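Long-range contacts in inorganic polyphosphate/ATP-glucomannokinase (Arthrobacter sp., PDB 1WOQ), which phosphorylates glucose and mannose with inorganic polyphosphate or ATP as phosphoryl donor, and belongs to the ROK family of sugar kinases: residues A[14-18]-A[61-66]; A[20-26]-A[41-47]; A[25-29]-A[65-71]; A[36-40]-A[248-253]; A[49-54]-A[98-104]. All blocks are in the same frame, centred on the assembly; numbering follows the deposited sequence.

Contact 1: A[14-18]-A[61-66]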
# COMPACT_ATOMS: atom_id res chain seq x y z
N LEU A 14 17.49 -3.86 -0.00
CA LEU A 14 16.97 -3.23 -1.21
C LEU A 14 16.19 -1.98 -0.81
O LEU A 14 15.57 -1.94 0.25
CB LEU A 14 16.03 -4.18 -1.96
CG LEU A 14 16.64 -5.38 -2.69
CD1 LEU A 14 15.53 -6.25 -3.24
CD2 LEU A 14 17.54 -4.90 -3.82
N ILE A 15 16.23 -0.96 -1.66
CA ILE A 15 15.51 0.27 -1.38
C ILE A 15 14.06 0.11 -1.82
O ILE A 15 13.78 -0.39 -2.92
CB ILE A 15 16.13 1.48 -2.13
CG1 ILE A 15 17.50 1.80 -1.55
CG2 ILE A 15 15.19 2.69 -2.04
CD1 ILE A 15 18.28 2.85 -2.33
N GLY A 16 13.14 0.52 -0.95
CA GLY A 16 11.72 0.46 -1.26
C GLY A 16 11.19 1.88 -1.13
O GLY A 16 11.56 2.59 -0.21
N ILE A 17 10.31 2.28 -2.05
CA ILE A 17 9.74 3.62 -2.04
C ILE A 17 8.21 3.52 -2.03
O ILE A 17 7.64 2.75 -2.79
CB ILE A 17 10.17 4.42 -3.30
CG1 ILE A 17 11.70 4.48 -3.39
CG2 ILE A 17 9.59 5.83 -3.27
CD1 ILE A 17 12.35 5.29 -2.27
N ASP A 18 7.57 4.30 -1.17
CA ASP A 18 6.11 4.28 -1.06
C ASP A 18 5.55 5.66 -1.44
O ASP A 18 5.81 6.65 -0.75
CB ASP A 18 5.72 3.89 0.38
CG ASP A 18 4.23 3.63 0.55
OD1 ASP A 18 3.56 3.19 -0.40
OD2 ASP A 18 3.72 3.85 1.67
N VAL A 61 14.52 10.96 -2.87
CA VAL A 61 14.49 9.98 -1.78
C VAL A 61 15.53 8.90 -2.03
O VAL A 61 16.29 8.53 -1.13
CB VAL A 61 13.10 9.32 -1.64
CG1 VAL A 61 13.14 8.27 -0.53
CG2 VAL A 61 12.05 10.38 -1.31
N VAL A 62 15.57 8.37 -3.25
CA VAL A 62 16.53 7.33 -3.59
C VAL A 62 17.96 7.83 -3.47
O VAL A 62 18.84 7.11 -3.00
CB VAL A 62 16.29 6.80 -5.03
CG1 VAL A 62 17.44 5.89 -5.45
CG2 VAL A 62 14.97 6.04 -5.08
N ALA A 63 18.19 9.08 -3.88
CA ALA A 63 19.53 9.65 -3.80
C ALA A 63 19.99 9.71 -2.34
O ALA A 63 21.14 9.38 -2.04
CB ALA A 63 19.54 11.05 -4.40
N GLU A 64 19.10 10.12 -1.45
CA GLU A 64 19.42 10.21 -0.03
C GLU A 64 19.79 8.85 0.55
O GLU A 64 20.82 8.71 1.20
CB GLU A 64 18.22 10.80 0.73
CG GLU A 64 18.24 10.60 2.25
CD GLU A 64 19.40 11.30 2.95
OE1 GLU A 64 19.90 12.32 2.42
OE2 GLU A 64 19.79 10.84 4.04
N LEU A 65 18.94 7.86 0.31
CA LEU A 65 19.18 6.51 0.82
C LEU A 65 20.41 5.86 0.23
O LEU A 65 21.14 5.15 0.92
CB LEU A 65 17.95 5.63 0.57
CG LEU A 65 16.65 6.10 1.25
CD1 LEU A 65 15.49 5.22 0.80
CD2 LEU A 65 16.81 6.05 2.77
N SER A 66 20.65 6.09 -1.06
CA SER A 66 21.80 5.50 -1.74
C SER A 66 23.13 6.06 -1.23
O SER A 66 24.18 5.44 -1.42
CB SER A 66 21.70 5.74 -3.25
OG SER A 66 20.50 5.20 -3.78
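Ile15 and Ile17, alternate residues of strand 14-18, face helix 61-66 in the helix-on-sheet packing of the actin-like ATPase fold. CD1 of Ile17 lies against both valines, 3.5 Å from Val61 CG1 and 3.9 Å from Val62 CG2; the folded second torsion (chi2 -66°) turns this methyl that way. Ile15 is instead extended (chi2 172°): its CD1 runs on to Ser66 OG at 3.5 Å, while its CG2 branch meets Leu65 CD1 at 3.8 Å. Branched aliphatic residues suit both sides of this buried layer; the axes of the two segments are 9.7 Å apart. At Gly16, between the isoleucines, a side chain would point away from the helix. In the next shell, strand 78-82 bonds to Ile15 and Ile17 through Gly79 and Thr81, and strand 23-30 to Gly16 through Gly27. Ser66 closes the end of the apolar patch with a hydroxyl that also bonds Arg116 NH1. Replaced by alanine, Ser66 would probably leave that guanidinium group without one of its partners and Ile15 CD1 with a gap beside it. The serine gives Val62 O two donors, its own N at 2.8 Å and its OG at 2.6 Å, on opposite faces of the carbonyl plane, OG 40° out of it.

Contact 2: A[20-26]-A[41-47]. With PO4 (phosphate ion), chain E; PO4 (phosphate ion), chain D.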
# COMPACT_ATOMS: atom_id res chain seq x y z
N GLY A 20 2.68 8.11 -1.55
CA GLY A 20 1.39 8.34 -0.92
C GLY A 20 0.77 9.66 -1.33
O GLY A 20 1.36 10.43 -2.09
N GLY A 21 -0.43 9.92 -0.81
CA GLY A 21 -1.12 11.15 -1.14
C GLY A 21 -0.45 12.39 -0.56
O GLY A 21 -0.42 13.44 -1.20
N THR A 22 0.09 12.27 0.65
CA THR A 22 0.72 13.41 1.30
C THR A 22 2.24 13.30 1.41
O THR A 22 2.92 14.31 1.61
CB THR A 22 0.16 13.63 2.72
OG1 THR A 22 0.47 12.51 3.55
CG2 THR A 22 -1.35 13.81 2.66
N GLY A 23 2.78 12.10 1.27
CA GLY A 23 4.22 11.96 1.36
C GLY A 23 4.80 10.83 0.53
O GLY A 23 4.13 9.83 0.26
N ILE A 24 6.04 11.01 0.10
CA ILE A 24 6.76 10.01 -0.67
C ILE A 24 7.93 9.63 0.23
O ILE A 24 8.83 10.43 0.47
CB ILE A 24 7.29 10.58 -2.00
CG1 ILE A 24 6.10 10.87 -2.92
CG2 ILE A 24 8.27 9.61 -2.64
CD1 ILE A 24 6.49 11.43 -4.26
N LYS A 25 7.88 8.42 0.76
CA LYS A 25 8.90 7.96 1.68
C LYS A 25 9.61 6.71 1.21
O LYS A 25 9.08 5.94 0.41
CB LYS A 25 8.27 7.72 3.05
CG LYS A 25 7.03 6.86 3.00
CD LYS A 25 6.37 6.74 4.37
CE LYS A 25 5.05 5.99 4.27
NZ LYS A 25 4.37 5.87 5.59
N GLY A 26 10.81 6.51 1.73
CA GLY A 26 11.57 5.33 1.35
C GLY A 26 12.42 4.84 2.50
O GLY A 26 12.59 5.53 3.51
N PHE A 41 13.12 7.85 5.05
CA PHE A 41 13.30 9.22 4.59
C PHE A 41 12.08 9.63 3.79
O PHE A 41 11.58 8.86 2.97
CB PHE A 41 14.55 9.31 3.72
CG PHE A 41 14.91 10.71 3.32
CD1 PHE A 41 15.45 11.59 4.25
CD2 PHE A 41 14.70 11.15 2.01
CE1 PHE A 41 15.78 12.90 3.88
CE2 PHE A 41 15.03 12.44 1.63
CZ PHE A 41 15.58 13.32 2.57
N ARG A 42 11.58 10.84 4.03
CA ARG A 42 10.39 11.31 3.33
C ARG A 42 10.48 12.74 2.83
O ARG A 42 11.14 13.59 3.43
CB ARG A 42 9.17 11.20 4.26
CG ARG A 42 7.88 11.72 3.65
CD ARG A 42 6.79 11.97 4.69
NE ARG A 42 6.40 10.78 5.45
CZ ARG A 42 6.94 10.41 6.60
NH1 ARG A 42 7.91 11.13 7.15
NH2 ARG A 42 6.51 9.31 7.22
N VAL A 43 9.83 12.99 1.70
CA VAL A 43 9.76 14.32 1.12
C VAL A 43 8.27 14.50 0.83
O VAL A 43 7.54 13.52 0.69
CB VAL A 43 10.58 14.46 -0.18
CG1 VAL A 43 12.05 14.17 0.10
CG2 VAL A 43 10.04 13.54 -1.26
N PRO A 44 7.80 15.75 0.76
CA PRO A 44 6.39 16.00 0.49
C PRO A 44 5.96 15.55 -0.90
O PRO A 44 6.72 15.66 -1.85
CB PRO A 44 6.26 17.51 0.65
CG PRO A 44 7.37 17.86 1.60
CD PRO A 44 8.50 17.01 1.08
N THR A 45 4.74 15.03 -1.00
CA THR A 45 4.23 14.62 -2.30
C THR A 45 3.97 15.92 -3.04
O THR A 45 3.20 16.77 -2.58
CB THR A 45 2.91 13.84 -2.18
OG1 THR A 45 3.12 12.65 -1.41
CG2 THR A 45 2.40 13.46 -3.56
N PRO A 46 4.62 16.11 -4.20
CA PRO A 46 4.41 17.34 -4.96
C PRO A 46 2.96 17.53 -5.37
O PRO A 46 2.21 16.56 -5.53
CB PRO A 46 5.34 17.17 -6.16
CG PRO A 46 5.35 15.68 -6.36
CD PRO A 46 5.46 15.16 -4.95
N GLN A 47 2.55 18.79 -5.51
CA GLN A 47 1.19 19.11 -5.90
C GLN A 47 1.18 20.19 -6.98
O GLN A 47 1.69 21.29 -6.77
CB GLN A 47 0.38 19.56 -4.68
CG GLN A 47 0.21 18.48 -3.63
CD GLN A 47 -0.54 17.26 -4.15
OE1 GLN A 47 -0.56 16.21 -3.50
NE2 GLN A 47 -1.16 17.40 -5.31
P PO4 E . 3.03 9.21 5.09
O1 PO4 E . 3.72 9.00 6.51
O2 PO4 E . 2.03 10.33 4.99
O3 PO4 E . 4.26 9.50 4.20
O4 PO4 E . 2.46 7.83 4.80
P PO4 D . -2.26 7.54 1.57
O1 PO4 D . -1.61 6.45 0.61
O2 PO4 D . -3.51 7.11 2.29
O3 PO4 D . -1.11 7.78 2.57
O4 PO4 D . -2.45 8.73 0.64
O HOH W 1 -0.83 13.53 -3.85
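Arg42 lies alongside Lys25, the two side chains pointing the same way from paired strands, with Lys25 CB over one face of the guanidinium group and 3.8 Å from Arg42 CB. A bend at chi3 (-61°) brings the arginine round to a bound phosphate. Its NE gives a nearly straight bond of 2.8 Å to phosphate O3, close to the guanidinium plane, and NH2 reaches O1 at 2.9 Å. Lys25, extended beyond CG, delivers NZ to O4 of the same ion at 2.8 Å and also bonds Asn248 O. Two long cationic chains thus converge on one anion, which probably came from the crystallisation liquor; the pocket is consistent with a place for a phosphate of the donor. Gly23 suits its position because a side chain would clash with Arg42 CD; a CB would also crowd the phosphate bound here.

Beneath this lies an antiparallel hairpin: Ile24 and Val43 exchange backbone bonds, as do Gly26 and Phe41. Beyond the strands, Thr45 OG1 donates to Gly20 O at 2.9 Å, from well above the carbonyl plane, and holds the Gly20-Gly21-Thr22 turn, the glycine-rich phosphate loop of this fold. Gly21 N donates to a second phosphate at its O4, 2.8 Å away. A water links Gly21 O to Gln47 OE1.

The opposite face, carrying Ile24 and Val43, rests on helix 51-66 through Ala57 and Val61, while strand 14-19 flanks strand 23-30 on the side away from strand 35-44.

Contact 3: A[25-29]-A[65-71]. With PO4 (phosphate ion), chain E.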
# COMPACT_ATOMS: atom_id res chain seq x y z
N LYS A 25 7.88 8.42 0.76
CA LYS A 25 8.90 7.96 1.68
C LYS A 25 9.61 6.71 1.21
O LYS A 25 9.08 5.94 0.41
CB LYS A 25 8.27 7.72 3.05
CG LYS A 25 7.03 6.86 3.00
CD LYS A 25 6.37 6.74 4.37
CE LYS A 25 5.05 5.99 4.27
NZ LYS A 25 4.37 5.87 5.59
N GLY A 26 10.81 6.51 1.73
CA GLY A 26 11.57 5.33 1.35
C GLY A 26 12.42 4.84 2.50
O GLY A 26 12.59 5.53 3.51
N GLY A 27 12.94 3.63 2.34
CA GLY A 27 13.78 3.05 3.36
C GLY A 27 14.62 1.95 2.76
O GLY A 27 14.30 1.44 1.69
N ILE A 28 15.71 1.62 3.44
CA ILE A 28 16.60 0.55 3.00
C ILE A 28 16.06 -0.66 3.75
O ILE A 28 16.05 -0.68 4.98
CB ILE A 28 18.06 0.86 3.39
CG1 ILE A 28 18.53 2.09 2.59
CG2 ILE A 28 18.96 -0.34 3.10
CD1 ILE A 28 19.86 2.66 3.06
N VAL A 29 15.60 -1.65 3.00
CA VAL A 29 14.99 -2.83 3.60
C VAL A 29 15.86 -4.07 3.69
O VAL A 29 16.46 -4.50 2.71
CB VAL A 29 13.70 -3.21 2.84
CG1 VAL A 29 12.99 -4.36 3.53
CG2 VAL A 29 12.77 -1.99 2.76
N LEU A 65 18.94 7.86 0.31
CA LEU A 65 19.18 6.51 0.82
C LEU A 65 20.41 5.86 0.23
O LEU A 65 21.14 5.15 0.92
CB LEU A 65 17.95 5.63 0.57
CG LEU A 65 16.65 6.10 1.25
CD1 LEU A 65 15.49 5.22 0.80
CD2 LEU A 65 16.81 6.05 2.77
N SER A 66 20.65 6.09 -1.06
CA SER A 66 21.80 5.50 -1.74
C SER A 66 23.13 6.06 -1.23
O SER A 66 24.18 5.44 -1.42
CB SER A 66 21.70 5.74 -3.25
OG SER A 66 20.50 5.20 -3.78
N ALA A 67 23.09 7.22 -0.59
CA ALA A 67 24.30 7.85 -0.08
C ALA A 67 24.66 7.36 1.32
O ALA A 67 25.74 7.67 1.84
CB ALA A 67 24.15 9.36 -0.08
N ARG A 68 23.76 6.60 1.94
CA ARG A 68 24.01 6.11 3.29
C ARG A 68 24.96 4.91 3.31
O ARG A 68 24.99 4.12 2.37
CB ARG A 68 22.69 5.75 3.97
CG ARG A 68 21.76 6.94 4.07
CD ARG A 68 20.56 6.63 4.92
NE ARG A 68 19.67 7.78 5.00
CZ ARG A 68 18.51 7.77 5.64
NH1 ARG A 68 18.11 6.66 6.26
NH2 ARG A 68 17.75 8.86 5.67
N PRO A 69 25.74 4.77 4.39
CA PRO A 69 26.68 3.65 4.49
C PRO A 69 26.02 2.28 4.40
O PRO A 69 26.65 1.32 3.95
CB PRO A 69 27.36 3.90 5.85
CG PRO A 69 26.32 4.64 6.63
CD PRO A 69 25.76 5.60 5.60
N GLU A 70 24.76 2.19 4.81
CA GLU A 70 24.04 0.92 4.76
C GLU A 70 23.31 0.70 3.44
O GLU A 70 22.57 -0.27 3.28
CB GLU A 70 23.04 0.84 5.93
CG GLU A 70 22.01 1.96 5.96
CD GLU A 70 22.42 3.14 6.83
OE1 GLU A 70 23.57 3.59 6.71
OE2 GLU A 70 21.59 3.62 7.62
N ALA A 71 23.52 1.59 2.48
CA ALA A 71 22.86 1.48 1.18
C ALA A 71 23.33 0.27 0.37
O ALA A 71 24.47 -0.17 0.50
CB ALA A 71 23.10 2.75 0.37
P PO4 E . 3.03 9.21 5.09
O1 PO4 E . 3.72 9.00 6.51
O2 PO4 E . 2.03 10.33 4.99
O3 PO4 E . 4.26 9.50 4.20
O4 PO4 E . 2.46 7.83 4.80
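Leu65 CD1 presses on the bare backbone of the strand, 3.4 Å from Gly27 N and 3.5 Å from Gly26 C. This is the tight part of the contact, and glycine suits Gly26 because a CB there would come very close to that methyl. Just beyond the glycines, Ile28 points at the end of the helix and the turn after it. Its CD1 meets Leu65 O at 3.5 Å and Glu70 CG at 3.7 Å, while the CG2 branch, which lies anti to the backbone N, touches Glu70 O at 3.6 Å. The isoleucine, long and branched, thereby fills the angle between helix and turn.

In the actin-like ATPase fold helix 51-66 packs on the sheet, here on strand 23-30, the strand next to the edge strand 35-44. The chain then reverses through a type I turn from Arg68 to Ala71, closed by Ala71 N to Arg68 O.

Packing is looser towards the surface, where the Glu70 side chain meets Ile28 through its CG. Arg68 lays one guanidinium face over Leu65 CD2, 3.7 Å from the plane, and spends its polar atoms on Glu39 O and on a salt bridge to Glu64. At the other end of the strand, Lys25 leads away from the helix. A methionine replacing Lys25 would probably leave the bound phosphate without an ammonium donor and Asn248 O without the N-H it accepts from NZ.

Contact 4: A[36-40]-A[248-253]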
# COMPACT_ATOMS: atom_id res chain seq x y z
N LEU A 36 13.55 -1.95 8.27
CA LEU A 36 14.42 -0.98 7.62
C LEU A 36 15.75 -0.83 8.34
O LEU A 36 15.82 -0.96 9.57
CB LEU A 36 13.75 0.39 7.57
CG LEU A 36 12.72 0.68 6.48
CD1 LEU A 36 11.64 -0.38 6.47
CD2 LEU A 36 12.12 2.06 6.73
N LEU A 37 16.79 -0.55 7.57
CA LEU A 37 18.11 -0.31 8.13
C LEU A 37 18.17 1.20 8.23
O LEU A 37 18.07 1.91 7.23
CB LEU A 37 19.21 -0.81 7.18
CG LEU A 37 19.22 -2.32 6.92
CD1 LEU A 37 20.40 -2.68 6.05
CD2 LEU A 37 19.28 -3.07 8.25
N GLY A 38 18.31 1.70 9.46
CA GLY A 38 18.34 3.14 9.65
C GLY A 38 16.93 3.70 9.62
O GLY A 38 15.96 2.94 9.72
N GLU A 39 16.81 5.01 9.47
CA GLU A 39 15.52 5.69 9.45
C GLU A 39 14.93 5.81 8.05
O GLU A 39 15.66 5.84 7.06
CB GLU A 39 15.66 7.09 10.05
CG GLU A 39 16.33 7.13 11.41
CD GLU A 39 15.55 6.39 12.47
OE1 GLU A 39 14.39 6.77 12.72
OE2 GLU A 39 16.09 5.42 13.04
N ARG A 40 13.60 5.89 7.97
CA ARG A 40 12.95 6.06 6.68
C ARG A 40 13.13 7.54 6.34
O ARG A 40 13.28 8.37 7.23
CB ARG A 40 11.47 5.71 6.77
CG ARG A 40 10.67 6.54 7.73
CD ARG A 40 9.46 5.77 8.23
NE ARG A 40 8.63 6.55 9.13
CZ ARG A 40 7.83 6.01 10.05
NH1 ARG A 40 7.76 4.69 10.18
NH2 ARG A 40 7.10 6.79 10.83
N ASN A 248 3.40 2.30 8.92
CA ASN A 248 4.18 3.35 8.28
C ASN A 248 5.19 2.79 7.29
O ASN A 248 5.56 3.47 6.33
CB ASN A 248 4.91 4.18 9.33
CG ASN A 248 3.97 4.85 10.31
OD1 ASN A 248 3.32 4.19 11.12
ND2 ASN A 248 3.88 6.18 10.24
N GLU A 249 5.63 1.55 7.49
CA GLU A 249 6.63 0.95 6.61
C GLU A 249 6.14 -0.20 5.73
O GLU A 249 6.93 -0.82 5.02
CB GLU A 249 7.82 0.47 7.45
CG GLU A 249 8.31 1.51 8.46
CD GLU A 249 9.54 1.06 9.23
OE1 GLU A 249 9.64 -0.14 9.57
OE2 GLU A 249 10.40 1.92 9.52
N ALA A 250 4.84 -0.48 5.76
CA ALA A 250 4.28 -1.59 4.98
C ALA A 250 4.54 -1.50 3.48
O ALA A 250 4.93 -2.48 2.85
CB ALA A 250 2.78 -1.70 5.24
N GLY A 251 4.33 -0.32 2.90
CA GLY A 251 4.54 -0.14 1.47
C GLY A 251 6.01 -0.26 1.09
O GLY A 251 6.36 -0.90 0.10
N ILE A 252 6.87 0.37 1.88
CA ILE A 252 8.30 0.33 1.65
C ILE A 252 8.81 -1.12 1.65
O ILE A 252 9.51 -1.55 0.73
CB ILE A 252 9.05 1.12 2.74
CG1 ILE A 252 8.79 2.62 2.55
CG2 ILE A 252 10.55 0.81 2.70
CD1 ILE A 252 9.27 3.49 3.69
N VAL A 253 8.45 -1.86 2.69
CA VAL A 253 8.88 -3.25 2.81
C VAL A 253 8.29 -4.10 1.69
O VAL A 253 9.01 -4.87 1.06
CB VAL A 253 8.48 -3.83 4.18
CG1 VAL A 253 8.82 -5.32 4.25
CG2 VAL A 253 9.20 -3.07 5.28
O HOH W 2 11.82 -1.15 10.46
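Arg40 leaves strand 35-44 with CB 4.4 Å from Ile252 CD1, at the margin of the apolar core. From CG to NE the chain is extended, and it carries CD past the carboxylate of Glu249, whose OE2 is 4.2 Å off. At the tip, one face of the guanidinium group lies against Asn248 CB, at a distance short enough to be doubtful in detail, with the amide nearly parallel (3°) but offset. NH1 also forms a long salt bridge of 3.9 Å to Glu249 OE2, and the two flat groups stand at 77° to each other, so the attraction is probably electrostatic more than directional. An arginine suits the place: it offers a flat face to the CB of Asn248 and a charge to the glutamate.

Leu36 approaches Glu249 from the other side, its CD2 3.3 Å from OE2, while CD1 reaches Val253 CG2 at 3.8 Å and Ile252 CG2. A water donates to Glu249 OE1 and accepts from Leu36 N, satisfying the backbone where the strand nears its corner. Helix 250-262 thus comes back to cover strands 23-30 and 35-44, a C-terminal helix packed on the sheet, consistent with the two-lobed actin-like fold of ROK kinases.

Contact 5: A[49-54]-A[98-104]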
# COMPACT_ATOMS: atom_id res chain seq x y z
N ALA A 49 0.57 16.23 -8.26
CA ALA A 49 1.46 15.08 -8.30
C ALA A 49 1.44 14.47 -9.70
O ALA A 49 0.75 13.49 -9.95
CB ALA A 49 1.02 14.04 -7.26
N THR A 50 2.22 15.06 -10.60
CA THR A 50 2.30 14.59 -11.98
C THR A 50 3.48 13.65 -12.15
O THR A 50 4.39 13.63 -11.32
CB THR A 50 2.49 15.76 -12.96
OG1 THR A 50 3.75 16.39 -12.70
CG2 THR A 50 1.37 16.77 -12.80
N PRO A 51 3.48 12.85 -13.23
CA PRO A 51 4.57 11.92 -13.48
C PRO A 51 5.93 12.60 -13.34
O PRO A 51 6.84 12.07 -12.70
CB PRO A 51 4.30 11.45 -14.91
CG PRO A 51 2.80 11.43 -14.95
CD PRO A 51 2.44 12.73 -14.27
N GLU A 52 6.06 13.78 -13.94
CA GLU A 52 7.31 14.52 -13.88
C GLU A 52 7.70 14.96 -12.47
O GLU A 52 8.84 14.76 -12.06
CB GLU A 52 7.23 15.73 -14.81
CG GLU A 52 8.43 16.66 -14.74
CD GLU A 52 8.45 17.67 -15.86
OE1 GLU A 52 8.62 17.26 -17.03
OE2 GLU A 52 8.31 18.88 -15.58
N SER A 53 6.77 15.56 -11.74
CA SER A 53 7.05 16.03 -10.38
C SER A 53 7.32 14.88 -9.43
O SER A 53 8.22 14.94 -8.59
CB SER A 53 5.90 16.89 -9.85
OG SER A 53 4.73 16.11 -9.62
N VAL A 54 6.53 13.82 -9.55
CA VAL A 54 6.70 12.65 -8.69
C VAL A 54 8.04 11.98 -8.97
O VAL A 54 8.72 11.52 -8.06
CB VAL A 54 5.56 11.63 -8.92
CG1 VAL A 54 5.86 10.32 -8.20
CG2 VAL A 54 4.24 12.22 -8.41
N ASP A 98 -3.34 12.61 -10.15
CA ASP A 98 -3.53 13.27 -11.44
C ASP A 98 -3.81 12.26 -12.55
O ASP A 98 -3.08 11.28 -12.71
CB ASP A 98 -2.30 14.10 -11.81
CG ASP A 98 -2.59 15.11 -12.91
OD1 ASP A 98 -3.21 16.15 -12.60
OD2 ASP A 98 -2.23 14.85 -14.07
N LYS A 99 -4.85 12.52 -13.34
CA LYS A 99 -5.22 11.62 -14.42
C LYS A 99 -4.17 11.45 -15.51
O LYS A 99 -4.27 10.54 -16.33
CB LYS A 99 -6.56 12.05 -15.01
CG LYS A 99 -7.68 12.02 -13.98
CD LYS A 99 -7.81 10.63 -13.35
CE LYS A 99 -8.72 10.63 -12.14
NZ LYS A 99 -8.14 11.41 -11.00
N SER A 100 -3.15 12.30 -15.52
CA SER A 100 -2.09 12.19 -16.51
C SER A 100 -1.30 10.90 -16.26
O SER A 100 -0.51 10.47 -17.09
CB SER A 100 -1.14 13.40 -16.44
OG SER A 100 -0.49 13.47 -15.18
N TRP A 101 -1.54 10.29 -15.11
CA TRP A 101 -0.86 9.04 -14.76
C TRP A 101 -1.40 7.88 -15.59
O TRP A 101 -0.68 6.92 -15.86
CB TRP A 101 -1.04 8.73 -13.27
CG TRP A 101 -0.03 9.40 -12.41
CD1 TRP A 101 -0.25 10.43 -11.54
CD2 TRP A 101 1.36 9.08 -12.32
NE1 TRP A 101 0.93 10.77 -10.91
CE2 TRP A 101 1.93 9.96 -11.38
CE3 TRP A 101 2.18 8.14 -12.96
CZ2 TRP A 101 3.29 9.92 -11.04
CZ3 TRP A 101 3.54 8.11 -12.63
CH2 TRP A 101 4.07 8.99 -11.68
N LEU A 102 -2.66 7.98 -16.00
CA LEU A 102 -3.27 6.92 -16.79
C LEU A 102 -2.46 6.58 -18.03
O LEU A 102 -2.06 7.47 -18.79
CB LEU A 102 -4.70 7.31 -17.19
CG LEU A 102 -5.70 7.43 -16.04
CD1 LEU A 102 -7.06 7.85 -16.58
CD2 LEU A 102 -5.80 6.10 -15.31
N ASN A 103 -2.22 5.29 -18.22
CA ASN A 103 -1.46 4.77 -19.36
C ASN A 103 0.02 5.16 -19.35
O ASN A 103 0.71 5.04 -20.36
CB ASN A 103 -2.11 5.21 -20.67
CG ASN A 103 -2.19 4.08 -21.68
OD1 ASN A 103 -2.65 4.28 -22.81
ND2 ASN A 103 -1.73 2.90 -21.29
N THR A 104 0.50 5.63 -18.21
CA THR A 104 1.90 6.01 -18.08
C THR A 104 2.75 4.80 -17.72
O THR A 104 2.41 4.05 -16.80
CB THR A 104 2.09 7.09 -16.99
OG1 THR A 104 1.53 8.33 -17.44
CG2 THR A 104 3.58 7.29 -16.68
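Trp101 NE1 donates to Ala49 O at 2.9 Å, the hydrogen bond that ties the loop 98-104 to the start of helix 51-66. It is bent, with an N-H...O angle of 142°, and the oxygen sits 22° out of the indole plane. Pro51 slides over one face of the ring: its CG stands 3.7 Å above the plane, and its CA makes a CH-pi contact with the six-membered ring. Val54 arrives at the edge instead, CB 3.5 Å from Trp101 CZ2. The indole thus meets the start of the helix and the residue leading into it by face, edge and N-H together, a combination that suits tryptophan, which pairs a wide apolar surface with one donor.

A capping box starts the helix: Thr50 at the N-cap accepts from Ser53 N through OG1, and its own N donates to Ser53 OG at 2.9 Å. Proline is well placed as the first helical residue, where no N-H is needed for the helix bonds. On the loop side, Asp98 OD2 accepts from Ser100 N at 3.1 Å, an Asx turn at the start of the 3-10 segment 99-101; Ser100 OG lies 3.2 Å from Pro51 CD.

Phe82, Ile106 and Leu109 pack round the indole too, joining the loop to the end of strand 78-82 and to helix 106-114. Asn96, which lines the glucose pocket, lies two residues before Asp98, and the Trp101 side chain is about 11 Å from the bound sugar.

Contacts 1, 2 and 3 meet on one sheet, in which strand 14-19 lies next to strand 23-30 and strand 35-44 forms the edge. Contacts 1 and 3, with centres only 5 Å apart, share Leu65 of helix 51-66; contact 5 uses the other end of that helix, its centre 20 Å from that of contact 1. Contact 4 closes the opposite face, where Ile252 CG2 lies 3.6 Å from Gly16 O, and it joins contact 2 by packing of Ile252 CD1 on Gly26 C, 3.6 Å apart. Contact 2 lies nearest the sugar, Gly20 being about 7 Å from the bound glucose, while Ile17 in contact 1 and Ile252 in contact 4 are about 14 Å from it.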